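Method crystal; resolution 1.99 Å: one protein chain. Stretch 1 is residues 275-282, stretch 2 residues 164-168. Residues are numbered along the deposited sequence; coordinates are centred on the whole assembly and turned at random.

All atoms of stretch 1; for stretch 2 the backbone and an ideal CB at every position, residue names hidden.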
# COMPACT_ATOMS: atom_id res chain seq x y z
N LEU A 275 13.44 4.92 0.79
CA LEU A 275 13.92 5.07 2.16
C LEU A 275 14.22 6.54 2.39
O LEU A 275 14.86 7.19 1.57
CB LEU A 275 15.15 4.23 2.42
CG LEU A 275 15.74 4.37 3.82
CD1 LEU A 275 14.82 3.76 4.87
CD2 LEU A 275 17.13 3.73 3.86
N TYR A 276 13.74 7.06 3.51
CA TYR A 276 13.99 8.43 3.91
C TYR A 276 14.74 8.40 5.22
O TYR A 276 14.57 7.48 6.02
CB TYR A 276 12.70 9.21 4.07
CG TYR A 276 11.84 9.24 2.84
CD1 TYR A 276 10.93 8.22 2.59
CD2 TYR A 276 11.91 10.31 1.95
CE1 TYR A 276 10.14 8.25 1.46
CE2 TYR A 276 11.12 10.35 0.82
CZ TYR A 276 10.23 9.31 0.58
OH TYR A 276 9.43 9.34 -0.53
N ARG A 277 15.60 9.39 5.43
CA ARG A 277 16.23 9.62 6.72
C ARG A 277 15.94 11.07 7.10
O ARG A 277 16.36 11.98 6.38
CB ARG A 277 17.73 9.35 6.68
CG ARG A 277 18.38 9.36 8.07
CD ARG A 277 19.90 9.22 7.98
NE ARG A 277 20.44 8.52 9.15
CZ ARG A 277 20.61 9.06 10.35
NH1 ARG A 277 20.28 10.34 10.57
NH2 ARG A 277 21.11 8.34 11.34
N ASP A 278 15.22 11.26 8.19
CA ASP A 278 14.75 12.59 8.61
C ASP A 278 14.09 13.33 7.46
O ASP A 278 14.28 14.53 7.27
CB ASP A 278 15.89 13.42 9.19
CG ASP A 278 16.40 12.85 10.48
OD1 ASP A 278 15.56 12.61 11.38
OD2 ASP A 278 17.63 12.66 10.60
N GLY A 279 13.31 12.60 6.66
CA GLY A 279 12.53 13.22 5.62
C GLY A 279 13.26 13.48 4.32
O GLY A 279 12.63 13.90 3.35
N LYS A 280 14.56 13.25 4.27
CA LYS A 280 15.31 13.34 3.02
C LYS A 280 15.34 11.96 2.37
O LYS A 280 15.63 10.97 3.05
CB LYS A 280 16.72 13.82 3.31
CG LYS A 280 16.69 15.23 3.88
CD LYS A 280 18.06 15.79 4.13
CE LYS A 280 17.89 17.14 4.80
NZ LYS A 280 17.25 18.08 3.84
N ILE A 281 15.05 11.89 1.07
CA ILE A 281 15.08 10.60 0.40
C ILE A 281 16.54 10.17 0.24
O ILE A 281 17.38 10.90 -0.29
CB ILE A 281 14.33 10.64 -0.94
CG1 ILE A 281 14.19 9.22 -1.51
CG2 ILE A 281 14.95 11.65 -1.91
CD1 ILE A 281 12.95 9.02 -2.33
N VAL A 282 16.86 8.98 0.75
CA VAL A 282 18.24 8.51 0.69
C VAL A 282 18.37 7.27 -0.17
O VAL A 282 19.50 6.93 -0.57
CB VAL A 282 18.81 8.27 2.11
CG1 VAL A 282 18.87 9.61 2.89
CG2 VAL A 282 17.99 7.23 2.88
N UNK A 164 5.62 16.32 3.84
CA UNK A 164 6.28 16.96 2.72
C UNK A 164 7.49 16.23 2.18
O UNK A 164 8.39 16.86 1.62
CB UNK A 164 6.70 18.37 3.13
N UNK A 165 7.55 14.90 2.36
CA UNK A 165 8.65 14.12 1.82
C UNK A 165 8.59 14.14 0.30
O UNK A 165 7.51 13.99 -0.28
CB UNK A 165 8.61 12.68 2.35
N UNK A 166 9.73 14.27 -0.38
CA UNK A 166 9.74 14.11 -1.84
C UNK A 166 9.29 12.71 -2.22
O UNK A 166 9.71 11.72 -1.62
CB UNK A 166 11.13 14.39 -2.41
N UNK A 167 8.42 12.62 -3.24
CA UNK A 167 7.81 11.33 -3.54
C UNK A 167 7.27 11.17 -4.96
O UNK A 167 7.12 10.05 -5.45
CB UNK A 167 6.67 11.08 -2.55
N UNK A 168 6.94 12.29 -5.62
CA UNK A 168 6.11 12.11 -6.81
C UNK A 168 6.96 11.62 -7.98
O UNK A 168 8.11 12.03 -8.13
CB UNK A 168 5.40 13.42 -7.18

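Stretch 1 is a β-hairpin whose strands, 275-277 and 280-282, are joined by a type I' turn from Arg 277 to Lys 280. Tyr 276, Gly 279 and Ile 281 supply nearly all of the surface that stretch 2 meets.

Position 164 lies beyond this surface: its ideal CB has nothing of stretch 1 within 5.5 Å. Its phi/psi of 75/26 strains most side-chain-bearing residues. Glycine is favoured, with asparagine or aspartate as tolerable alternatives, and the residue is Gly 164.

Position 165 points its CA-to-CB bond toward stretch 1, with the ideal CB 3.8 Å from Tyr 276 CE2. Two things are on offer: the face of an aromatic ring and, at Gly 279, a backbone with no side chain to fend off a neighbour. A broad, flat or apolar group would suit: phenylalanine, tyrosine, tryptophan, leucine or methionine. The deposited residue is Tyr 165. With chi1 at -74° (m), its ring brings CD2 to 3.3 Å from Tyr 276 CG; the two rings meet obliquely, their planes at 50°. Gly 279 CA sits over one face of the Tyr 165 ring, 3.6 Å from its centroid, in a CH-pi contact. A CB on Gly 279 would lie only 3.2 Å from Tyr 165 CE1, so the close fit depends on glycine there, which its own backbone angles also demand. The phenol adds a polar link: water 1 is hydrogen-bonded to Tyr 165 OH at 2.9 Å and accepts from Gly 279 N at 2.8 Å.

At position 166 the CA-to-CB bond points sideways, the ideal CB 4.7 Å from Ile 281 CG2. The carbonyl O of 166 accepts a short hydrogen bond, 2.6 Å, from Tyr 276 OH, whatever the side chain. A compact apolar group such as valine, alanine or proline would fit, and phi of -61° permits the last. It is Pro 166, whose CG packs 3.9 Å from Ile 281 CG2 and whose CD lies 4.2 Å from Tyr 276 CE2.

Position 167 also points sideways, its ideal CB 3.8 Å from Tyr 276 OH. A small polar residue, serine or threonine, could exploit that hydroxyl directly or through solvent; valine would also be acceptable. Thr 167 takes the indirect route: water 2 donates to both Thr 167 OG1 (2.9 Å) and Tyr 276 OH (2.8 Å).

Position 168 is out of reach, and stretch 1 sets no preference. The residue is Leu 168, which makes no contact with the hairpin.

Stretch 2 (164-168) GYPTL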
# COMPACT_ATOMS: atom_id res chain seq x y z
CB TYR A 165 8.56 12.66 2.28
CG TYR A 165 8.92 12.34 3.71
CD1 TYR A 165 8.84 13.30 4.72
CD2 TYR A 165 9.29 11.04 4.05
CE1 TYR A 165 9.16 12.97 6.03
CE2 TYR A 165 9.59 10.71 5.34
CZ TYR A 165 9.53 11.67 6.33
OH TYR A 165 9.85 11.28 7.60
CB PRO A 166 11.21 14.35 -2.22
CG PRO A 166 11.97 14.06 -0.97
CD PRO A 166 11.08 14.48 0.17
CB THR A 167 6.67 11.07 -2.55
OG1 THR A 167 6.19 9.73 -2.71
CG2 THR A 167 5.51 12.06 -2.78
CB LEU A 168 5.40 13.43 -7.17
CG LEU A 168 4.34 13.87 -6.14
CD1 LEU A 168 3.80 15.29 -6.42
CD2 LEU A 168 3.17 12.88 -6.09
O HOH W 1 12.43 10.06 7.42
O HOH W 2 7.98 7.54 -2.04
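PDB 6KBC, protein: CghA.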